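Local coordinates for protein delta-1-pyrroline-5-carboxylate dehydrogenase, mitochondrial (Mus musculus, PDB 4E3X) that oxidises the gamma-semialdehyde of L-glutamate to L-glutamate with NAD(+), the second step of proline degradation in mitochondria, at residues B[57-66]-B[89-97]; B[337-346]-B[386-394]. All coordinates share one frame; numbering follows the deposited sequence.

Contact 1. Residues B[57-66]-B[89-97]; sequences LKGQTEAIPC and HKVAKFCYA. Unlike the reference sequence in segment 57-66: Thr-61 (reference Met).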
loop_
_atom_site.group_PDB
_atom_site.type_symbol
_atom_site.label_atom_id
_atom_site.label_comp_id
_atom_site.label_asym_id
_atom_site.label_seq_id
_atom_site.Cartn_x
_atom_site.Cartn_y
_atom_site.Cartn_z
ATOM N N LEU B 57 7.781 -36.215 -20.210
ATOM C CA LEU B 57 6.710 -36.177 -19.213
ATOM C C LEU B 57 5.668 -37.256 -19.449
ATOM O O LEU B 57 4.864 -37.567 -18.565
ATOM C CB LEU B 57 6.016 -34.816 -19.216
ATOM C CG LEU B 57 6.846 -33.634 -18.725
ATOM C CD1 LEU B 57 6.044 -32.353 -18.830
ATOM C CD2 LEU B 57 7.271 -33.852 -17.289
ATOM N N LYS B 58 5.674 -37.810 -20.655
ATOM C CA LYS B 58 4.695 -38.814 -21.032
ATOM C C LYS B 58 4.816 -40.035 -20.131
ATOM O O LYS B 58 5.892 -40.614 -19.990
ATOM C CB LYS B 58 4.875 -39.204 -22.499
ATOM N N GLY B 59 3.709 -40.407 -19.503
ATOM C CA GLY B 59 3.695 -41.554 -18.616
ATOM C C GLY B 59 4.415 -41.356 -17.291
ATOM O O GLY B 59 4.538 -42.304 -16.522
ATOM N N GLN B 60 4.859 -40.137 -16.996
ATOM C CA GLN B 60 5.605 -39.886 -15.764
ATOM C C GLN B 60 4.768 -39.242 -14.670
ATOM O O GLN B 60 3.938 -38.371 -14.941
ATOM C CB GLN B 60 6.802 -38.975 -16.040
ATOM C CG GLN B 60 7.678 -39.418 -17.208
ATOM C CD GLN B 60 8.569 -40.603 -16.877
ATOM O OE1 GLN B 60 8.673 -41.025 -15.719
ATOM N NE2 GLN B 60 9.223 -41.146 -17.899
ATOM N N THR B 61 5.016 -39.656 -13.431
ATOM C CA THR B 61 4.480 -38.988 -12.257
ATOM C C THR B 61 5.653 -38.551 -11.389
ATOM O O THR B 61 6.467 -39.391 -10.987
ATOM C CB THR B 61 3.625 -39.941 -11.407
ATOM O OG1 THR B 61 2.594 -40.529 -12.210
ATOM C CG2 THR B 61 3.004 -39.199 -10.225
ATOM N N GLU B 62 5.752 -37.255 -11.092
ATOM C CA GLU B 62 6.773 -36.782 -10.157
ATOM C C GLU B 62 6.232 -36.745 -8.737
ATOM O O GLU B 62 5.174 -36.178 -8.502
ATOM C CB GLU B 62 7.272 -35.383 -10.533
ATOM C CG GLU B 62 8.449 -34.953 -9.669
ATOM C CD GLU B 62 8.972 -33.564 -9.975
ATOM O OE1 GLU B 62 8.346 -32.839 -10.769
ATOM O OE2 GLU B 62 10.016 -33.184 -9.401
ATOM N N ALA B 63 6.972 -37.333 -7.798
ATOM C CA ALA B 63 6.630 -37.240 -6.380
ATOM C C ALA B 63 7.256 -35.968 -5.814
ATOM O O ALA B 63 8.481 -35.878 -5.657
ATOM C CB ALA B 63 7.117 -38.471 -5.623
ATOM N N ILE B 64 6.410 -34.981 -5.530
ATOM C CA ILE B 64 6.866 -33.648 -5.158
ATOM C C ILE B 64 6.657 -33.444 -3.660
ATOM O O ILE B 64 5.524 -33.431 -3.194
ATOM C CB ILE B 64 6.078 -32.569 -5.947
ATOM C CG1 ILE B 64 6.359 -32.709 -7.447
ATOM C CG2 ILE B 64 6.409 -31.165 -5.449
ATOM C CD1 ILE B 64 5.558 -31.763 -8.316
ATOM N N PRO B 65 7.751 -33.284 -2.896
ATOM C CA PRO B 65 7.624 -33.115 -1.446
ATOM C C PRO B 65 7.333 -31.663 -1.076
ATOM O O PRO B 65 7.470 -30.766 -1.910
ATOM C CB PRO B 65 9.019 -33.482 -0.945
ATOM C CG PRO B 65 9.907 -32.934 -2.033
ATOM C CD PRO B 65 9.159 -33.220 -3.331
ATOM N N CYS B 66 6.938 -31.438 0.170
ATOM C CA CYS B 66 7.075 -30.107 0.738
ATOM C C CYS B 66 8.570 -29.871 0.961
ATOM O O CYS B 66 9.329 -30.823 1.200
ATOM C CB CYS B 66 6.337 -30.005 2.066
ATOM S SG CYS B 66 4.546 -30.104 1.925
ATOM N N HIS B 89 -3.828 -39.574 -16.478
ATOM C CA HIS B 89 -2.413 -39.297 -16.246
ATOM C C HIS B 89 -2.243 -38.472 -14.971
ATOM O O HIS B 89 -2.595 -37.298 -14.925
ATOM C CB HIS B 89 -1.804 -38.563 -17.455
ATOM C CG HIS B 89 -0.330 -38.294 -17.341
ATOM N ND1 HIS B 89 0.333 -37.456 -18.215
ATOM C CD2 HIS B 89 0.609 -38.754 -16.476
ATOM C CE1 HIS B 89 1.614 -37.406 -17.888
ATOM N NE2 HIS B 89 1.805 -38.180 -16.832
ATOM N N LYS B 90 -1.707 -39.097 -13.932
ATOM C CA LYS B 90 -1.334 -38.377 -12.728
ATOM C C LYS B 90 0.052 -37.804 -12.960
ATOM O O LYS B 90 1.034 -38.543 -12.979
ATOM C CB LYS B 90 -1.328 -39.323 -11.530
ATOM C CG LYS B 90 -2.706 -39.852 -11.175
ATOM C CD LYS B 90 -2.621 -40.986 -10.167
ATOM C CE LYS B 90 -3.994 -41.386 -9.662
ATOM N NZ LYS B 90 -4.842 -41.938 -10.749
ATOM N N VAL B 91 0.136 -36.492 -13.164
ATOM C CA VAL B 91 1.418 -35.885 -13.510
ATOM C C VAL B 91 2.300 -35.654 -12.292
ATOM O O VAL B 91 3.525 -35.576 -12.400
ATOM C CB VAL B 91 1.250 -34.581 -14.329
ATOM C CG1 VAL B 91 0.307 -34.815 -15.507
ATOM C CG2 VAL B 91 0.752 -33.435 -13.448
ATOM N N ALA B 92 1.675 -35.554 -11.125
ATOM C CA ALA B 92 2.424 -35.374 -9.891
ATOM C C ALA B 92 1.678 -35.997 -8.726
ATOM O O ALA B 92 0.438 -36.013 -8.705
ATOM C CB ALA B 92 2.702 -33.889 -9.619
ATOM N N LYS B 93 2.453 -36.521 -7.779
ATOM C CA LYS B 93 1.960 -36.952 -6.481
ATOM C C LYS B 93 2.624 -36.035 -5.477
ATOM O O LYS B 93 3.846 -35.926 -5.448
ATOM C CB LYS B 93 2.367 -38.400 -6.205
ATOM C CG LYS B 93 1.876 -38.904 -4.854
ATOM C CD LYS B 93 2.082 -40.396 -4.667
ATOM C CE LYS B 93 3.525 -40.730 -4.417
ATOM N NZ LYS B 93 3.684 -42.170 -4.045
ATOM N N PHE B 94 1.823 -35.347 -4.674
ATOM C CA PHE B 94 2.372 -34.404 -3.711
ATOM C C PHE B 94 1.642 -34.597 -2.397
ATOM O O PHE B 94 0.872 -35.541 -2.257
ATOM C CB PHE B 94 2.329 -32.954 -4.246
ATOM C CG PHE B 94 0.941 -32.400 -4.461
ATOM C CD1 PHE B 94 0.375 -31.554 -3.519
ATOM C CD2 PHE B 94 0.224 -32.677 -5.620
ATOM C CE1 PHE B 94 -0.887 -31.018 -3.709
ATOM C CE2 PHE B 94 -1.048 -32.146 -5.824
ATOM C CZ PHE B 94 -1.601 -31.308 -4.866
ATOM N N CYS B 95 1.899 -33.737 -1.425
ATOM C CA CYS B 95 1.180 -33.847 -0.169
ATOM C C CYS B 95 0.872 -32.482 0.412
ATOM O O CYS B 95 1.541 -31.494 0.121
ATOM C CB CYS B 95 1.955 -34.692 0.847
ATOM S SG CYS B 95 3.523 -33.981 1.394
ATOM N N TYR B 96 -0.154 -32.438 1.245
ATOM C CA TYR B 96 -0.496 -31.215 1.938
ATOM C C TYR B 96 0.288 -31.119 3.243
ATOM O O TYR B 96 0.246 -32.044 4.053
ATOM C CB TYR B 96 -1.984 -31.206 2.275
ATOM C CG TYR B 96 -2.952 -30.874 1.150
ATOM C CD1 TYR B 96 -2.546 -30.246 -0.024
ATOM C CD2 TYR B 96 -4.303 -31.152 1.302
ATOM C CE1 TYR B 96 -3.479 -29.920 -1.019
ATOM C CE2 TYR B 96 -5.222 -30.840 0.334
ATOM C CZ TYR B 96 -4.815 -30.227 -0.821
ATOM O OH TYR B 96 -5.772 -29.924 -1.768
ATOM N N ALA B 97 0.960 -29.992 3.462
ATOM C CA ALA B 97 1.632 -29.732 4.730
ATOM C C ALA B 97 0.584 -29.728 5.834
ATOM O O ALA B 97 -0.489 -29.144 5.657
ATOM C CB ALA B 97 2.347 -28.394 4.681
HETATM O O HOH W 1 5.017 -35.646 -14.810
HETATM O O HOH W 2 4.026 -31.733 -1.694
#

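Contact 2. Residues B[337-346]-B[386-394]; sequences LRSAFEYGGQ and TFFSAVIDA. With PRO (proline), chain J.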
loop_
_atom_site.group_PDB
_atom_site.type_symbol
_atom_site.label_atom_id
_atom_site.label_comp_id
_atom_site.label_asym_id
_atom_site.label_seq_id
_atom_site.Cartn_x
_atom_site.Cartn_y
_atom_site.Cartn_z
ATOM N N LEU B 337 -12.304 -13.626 -30.297
ATOM C CA LEU B 337 -12.105 -15.072 -30.270
ATOM C C LEU B 337 -10.898 -15.449 -29.406
ATOM O O LEU B 337 -10.966 -16.372 -28.592
ATOM C CB LEU B 337 -11.935 -15.616 -31.689
ATOM C CG LEU B 337 -13.214 -15.624 -32.523
ATOM C CD1 LEU B 337 -12.890 -16.003 -33.949
ATOM C CD2 LEU B 337 -14.261 -16.567 -31.919
ATOM N N ARG B 338 -9.795 -14.725 -29.570
ATOM C CA ARG B 338 -8.612 -14.991 -28.756
ATOM C C ARG B 338 -8.877 -14.710 -27.276
ATOM O O ARG B 338 -8.584 -15.540 -26.415
ATOM C CB ARG B 338 -7.420 -14.167 -29.238
ATOM C CG ARG B 338 -6.716 -14.745 -30.453
ATOM C CD ARG B 338 -5.404 -14.025 -30.681
ATOM N NE ARG B 338 -4.597 -14.667 -31.706
ATOM C CZ ARG B 338 -3.423 -14.202 -32.115
ATOM N NH1 ARG B 338 -2.933 -13.089 -31.577
ATOM N NH2 ARG B 338 -2.745 -14.844 -33.058
ATOM N N SER B 339 -9.430 -13.540 -26.979
ATOM C CA SER B 339 -9.621 -13.166 -25.588
ATOM C C SER B 339 -10.598 -14.099 -24.878
ATOM O O SER B 339 -10.390 -14.468 -23.719
ATOM C CB SER B 339 -10.083 -11.721 -25.471
ATOM O OG SER B 339 -10.285 -11.403 -24.107
ATOM N N ALA B 340 -11.663 -14.491 -25.569
ATOM C CA ALA B 340 -12.675 -15.326 -24.936
ATOM C C ALA B 340 -12.262 -16.783 -24.776
ATOM O O ALA B 340 -12.668 -17.439 -23.812
ATOM C CB ALA B 340 -13.984 -15.250 -25.703
ATOM N N PHE B 341 -11.484 -17.299 -25.723
ATOM C CA PHE B 341 -11.296 -18.745 -25.809
ATOM C C PHE B 341 -9.874 -19.275 -25.614
ATOM O O PHE B 341 -9.707 -20.465 -25.365
ATOM C CB PHE B 341 -11.854 -19.263 -27.143
ATOM C CG PHE B 341 -13.319 -18.981 -27.348
ATOM C CD1 PHE B 341 -14.220 -19.133 -26.305
ATOM C CD2 PHE B 341 -13.795 -18.566 -28.582
ATOM C CE1 PHE B 341 -15.572 -18.872 -26.485
ATOM C CE2 PHE B 341 -15.145 -18.308 -28.772
ATOM C CZ PHE B 341 -16.031 -18.465 -27.722
ATOM N N GLU B 342 -8.854 -18.426 -25.720
ATOM C CA GLU B 342 -7.496 -18.900 -25.444
ATOM C C GLU B 342 -7.416 -19.422 -24.017
ATOM O O GLU B 342 -8.032 -18.861 -23.105
ATOM C CB GLU B 342 -6.455 -17.807 -25.691
ATOM C CG GLU B 342 -6.191 -17.570 -27.170
ATOM C CD GLU B 342 -5.169 -16.484 -27.429
ATOM O OE1 GLU B 342 -5.175 -15.458 -26.718
ATOM O OE2 GLU B 342 -4.347 -16.669 -28.349
ATOM N N TYR B 343 -6.672 -20.512 -23.840
ATOM C CA TYR B 343 -6.615 -21.240 -22.570
ATOM C C TYR B 343 -8.026 -21.516 -22.023
ATOM O O TYR B 343 -8.266 -21.513 -20.813
ATOM C CB TYR B 343 -5.689 -20.554 -21.541
ATOM C CG TYR B 343 -5.415 -21.428 -20.329
ATOM C CD1 TYR B 343 -5.098 -22.778 -20.481
ATOM C CD2 TYR B 343 -5.476 -20.911 -19.039
ATOM C CE1 TYR B 343 -4.867 -23.593 -19.386
ATOM C CE2 TYR B 343 -5.242 -21.723 -17.937
ATOM C CZ TYR B 343 -4.930 -23.057 -18.123
ATOM O OH TYR B 343 -4.705 -23.874 -17.036
ATOM N N GLY B 344 -8.964 -21.762 -22.937
ATOM C CA GLY B 344 -10.332 -22.062 -22.558
ATOM C C GLY B 344 -11.022 -20.978 -21.747
ATOM O O GLY B 344 -11.902 -21.283 -20.940
ATOM N N GLY B 345 -10.611 -19.726 -21.939
ATOM C CA GLY B 345 -11.185 -18.613 -21.200
ATOM C C GLY B 345 -10.820 -18.596 -19.722
ATOM O O GLY B 345 -11.425 -17.857 -18.941
ATOM N N GLN B 346 -9.836 -19.404 -19.334
ATOM C CA GLN B 346 -9.444 -19.508 -17.929
ATOM C C GLN B 346 -8.434 -18.439 -17.537
ATOM O O GLN B 346 -7.350 -18.736 -17.018
ATOM C CB GLN B 346 -8.887 -20.897 -17.651
ATOM C CG GLN B 346 -9.864 -22.001 -18.007
ATOM C CD GLN B 346 -9.262 -23.366 -17.777
ATOM O OE1 GLN B 346 -9.645 -24.076 -16.845
ATOM N NE2 GLN B 346 -8.290 -23.734 -18.612
ATOM N N THR B 386 -3.861 -27.488 -32.091
ATOM C CA THR B 386 -4.884 -27.216 -31.084
ATOM C C THR B 386 -4.992 -25.719 -30.771
ATOM O O THR B 386 -3.986 -25.068 -30.493
ATOM C CB THR B 386 -4.554 -27.987 -29.780
ATOM O OG1 THR B 386 -4.615 -29.399 -30.036
ATOM C CG2 THR B 386 -5.523 -27.629 -28.677
ATOM N N PHE B 387 -6.202 -25.161 -30.814
ATOM C CA PHE B 387 -6.371 -23.772 -30.395
ATOM C C PHE B 387 -6.410 -23.661 -28.877
ATOM O O PHE B 387 -5.736 -22.811 -28.298
ATOM C CB PHE B 387 -7.605 -23.108 -31.013
ATOM C CG PHE B 387 -7.677 -21.628 -30.741
ATOM C CD1 PHE B 387 -6.653 -20.788 -31.151
ATOM C CD2 PHE B 387 -8.743 -21.083 -30.048
ATOM C CE1 PHE B 387 -6.701 -19.426 -30.890
ATOM C CE2 PHE B 387 -8.801 -19.720 -29.789
ATOM C CZ PHE B 387 -7.779 -18.892 -30.210
ATOM N N PHE B 388 -7.205 -24.513 -28.234
ATOM C CA PHE B 388 -7.180 -24.632 -26.775
ATOM C C PHE B 388 -7.611 -26.034 -26.372
ATOM O O PHE B 388 -8.165 -26.775 -27.191
ATOM C CB PHE B 388 -8.006 -23.531 -26.080
ATOM C CG PHE B 388 -9.510 -23.692 -26.181
ATOM C CD1 PHE B 388 -10.221 -23.145 -27.241
ATOM C CD2 PHE B 388 -10.218 -24.331 -25.174
ATOM C CE1 PHE B 388 -11.612 -23.265 -27.302
ATOM C CE2 PHE B 388 -11.599 -24.452 -25.232
ATOM C CZ PHE B 388 -12.296 -23.917 -26.296
ATOM N N SER B 389 -7.330 -26.401 -25.128
ATOM C CA SER B 389 -7.574 -27.759 -24.665
ATOM C C SER B 389 -8.589 -27.795 -23.527
ATOM O O SER B 389 -9.339 -26.839 -23.309
ATOM C CB SER B 389 -6.258 -28.415 -24.231
ATOM O OG SER B 389 -6.414 -29.814 -24.037
ATOM N N ALA B 390 -8.613 -28.918 -22.820
ATOM C CA ALA B 390 -9.506 -29.120 -21.694
ATOM C C ALA B 390 -9.349 -28.043 -20.631
ATOM O O ALA B 390 -8.271 -27.469 -20.466
ATOM C CB ALA B 390 -9.229 -30.467 -21.085
ATOM N N VAL B 391 -10.426 -27.789 -19.896
ATOM C CA VAL B 391 -10.354 -26.933 -18.718
ATOM C C VAL B 391 -9.673 -27.692 -17.579
ATOM O O VAL B 391 -9.414 -28.893 -17.682
ATOM C CB VAL B 391 -11.741 -26.388 -18.298
ATOM C CG1 VAL B 391 -12.345 -25.553 -19.432
ATOM C CG2 VAL B 391 -12.681 -27.522 -17.886
ATOM N N ILE B 392 -9.369 -26.985 -16.500
ATOM C CA ILE B 392 -8.353 -27.445 -15.552
ATOM C C ILE B 392 -8.695 -28.689 -14.726
ATOM O O ILE B 392 -7.831 -29.533 -14.506
ATOM C CB ILE B 392 -7.914 -26.285 -14.615
ATOM C CG1 ILE B 392 -6.670 -26.663 -13.793
ATOM C CG2 ILE B 392 -9.068 -25.827 -13.722
ATOM C CD1 ILE B 392 -5.401 -26.841 -14.623
ATOM N N ASP B 393 -9.935 -28.801 -14.261
ATOM C CA ASP B 393 -10.286 -29.887 -13.361
ATOM C C ASP B 393 -11.781 -30.169 -13.345
ATOM O O ASP B 393 -12.570 -29.504 -14.023
ATOM C CB ASP B 393 -9.730 -29.661 -11.937
ATOM C CG ASP B 393 -10.336 -28.453 -11.224
ATOM O OD1 ASP B 393 -11.289 -27.829 -11.732
ATOM O OD2 ASP B 393 -9.839 -28.128 -10.128
ATOM N N ALA B 394 -12.157 -31.174 -12.564
ATOM C CA ALA B 394 -13.540 -31.617 -12.499
ATOM C C ALA B 394 -14.472 -30.525 -11.989
ATOM O O ALA B 394 -15.601 -30.395 -12.467
ATOM C CB ALA B 394 -13.652 -32.868 -11.633
HETATM N N PRO J . -10.705 -25.302 -10.296
HETATM C CA PRO J . -11.277 -25.297 -8.947
HETATM C C PRO J . -12.703 -24.754 -8.942
HETATM O O PRO J . -13.287 -24.507 -10.001
HETATM C CB PRO J . -10.333 -24.366 -8.160
HETATM C CG PRO J . -9.340 -23.820 -9.173
HETATM C CD PRO J . -9.321 -24.807 -10.294
HETATM O OXT PRO J . -13.303 -24.568 -7.883
HETATM O O HOH W 3 -5.097 -21.392 -26.110
HETATM O O HOH W 4 -6.916 -26.301 -18.379
#

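Contact 1. Residues B[57-66]-B[89-97]
His-89 sets the edge of its ring against the open side of the type II turn that runs from Leu-57 to Gln-60. CG stands trans to the backbone N (chi1 -177°), which swings the ring across to the other chain, and NE2 donates to Gln-60 O at 2.9 Å, that oxygen lying close to the ring plane. CE1 meets Leu-57 O at the same edge, 3.3 Å away, while Val-91 CG1 sits over the centre of one ring face and helps to keep it from tipping. A leucine here would probably leave Gln-60 O to water 1, without the imidazole N-H that ties the turn to strand 89-95. Water 1 bridges Gln-60 O and Val-91 O. Next along, Thr-61, a methionine in the reference sequence, bonds through OG1 to Lys-90 O at 2.6 Å and lays CG2 over the backbone beside Lys-93 N.

From here the chains pair as parallel beta strands. Glu-62 N donates to Val-91 O, Glu-62 O accepts from Lys-93 N, and Ile-64 N reaches Lys-93 O at 2.7 Å, nearly in line with the carbonyl. Ile-64 fills the dip over Ala-92, its CD1 3.8 Å from the methyl CB. Farther on the strands part: water 2 spans Ile-64 O and Cys-95 N, and Cys-66 SG fits between Cys-95 SG and Ala-97 CB, 3.9 Å from the latter.

These are the central strands of a four-stranded mixed sheet. Strand 89-95 also pairs with strand 78-83, where Val-91 and Ala-92 form a classic bulge opposite Gln-81. Helix 239-251 packs Tyr-243 against Ile-64, and helix 140-151 brings Val-149 against Leu-57 and Val-91.

Contact 2. Residues B[337-346]-B[386-394]
Phe-387 and Phe-388 pack against the C-terminal end of helix 329-341 and the glycine-containing turn that leads to the nucleophile Cys-348 of this aldehyde dehydrogenase fold. This is the tight part. The Phe-388 ring lies under the last helical carbonyl: Phe-341 O stands 3.2 Å above one face, displaced toward the rim, while Gly-344 CA comes within 3.5 Å of Phe-388 CD2. The positive phi of Gly-344 favours glycine, and the bare backbone lies close to the ring. Phe-387, its CG trans to the backbone N (chi1 -172°), puts its edge to Phe-341 CB and Arg-338 CA, and its CZ meets Glu-342 CG at 3.7 Å. Beside the aromatic pair, water 3 bridges the backbones from Tyr-343 N to Phe-387 O. Trp-557 of the second subunit meets the Phe-387 ring edge-to-face; Arg-338 and Glu-342 bond to the same subunit through Trp-557 O and Tyr-559 OH, so this end abuts the dimer interface.

The other end, though buried too, is looser in being bridged by water: water 4 links Gln-346 NE2 with Ala-390 O. Tyr-343 OH, bonded to Gln-151 O, only brushes Ile-392 CD1. Asp-393, the N-cap of helix 394-409, faces a bound proline whose N makes a weak hydrogen bond to OD1.

Gln-346 joins the segments directly. Its NE2 sits over the centre of one face of the Tyr-343 ring and donates to Tyr-343 O; that oxygen also accepts from Gln-346 N on the opposite face of its plane. At the far end of the amide, OE1 takes the N-H of Ile-392 at 2.9 Å, with a bent N-H...O angle of 138°.

In the fold
Following the chain from the N terminus, helix 45-55 leads into the 57-66 segment, and contact 1 closes a short loop of strands when 89-97 returns alongside it. The chain then runs through the long helices beginning at 99 and the five-stranded parallel sheet with its NAD(+) site before contact 2 opens at the end of helix 329-341. It closes after strand 351-357 and helix 361-372, just ahead of helix 394-409. The two loops are in series and neither nests nor crosses; the centres of contacts 1 and 2 lie about 24 Å apart. Contact 1 ties together an outlying mixed sheet, whereas contact 2 joins the approach to the nucleophile with a loop reaching the dimer interface.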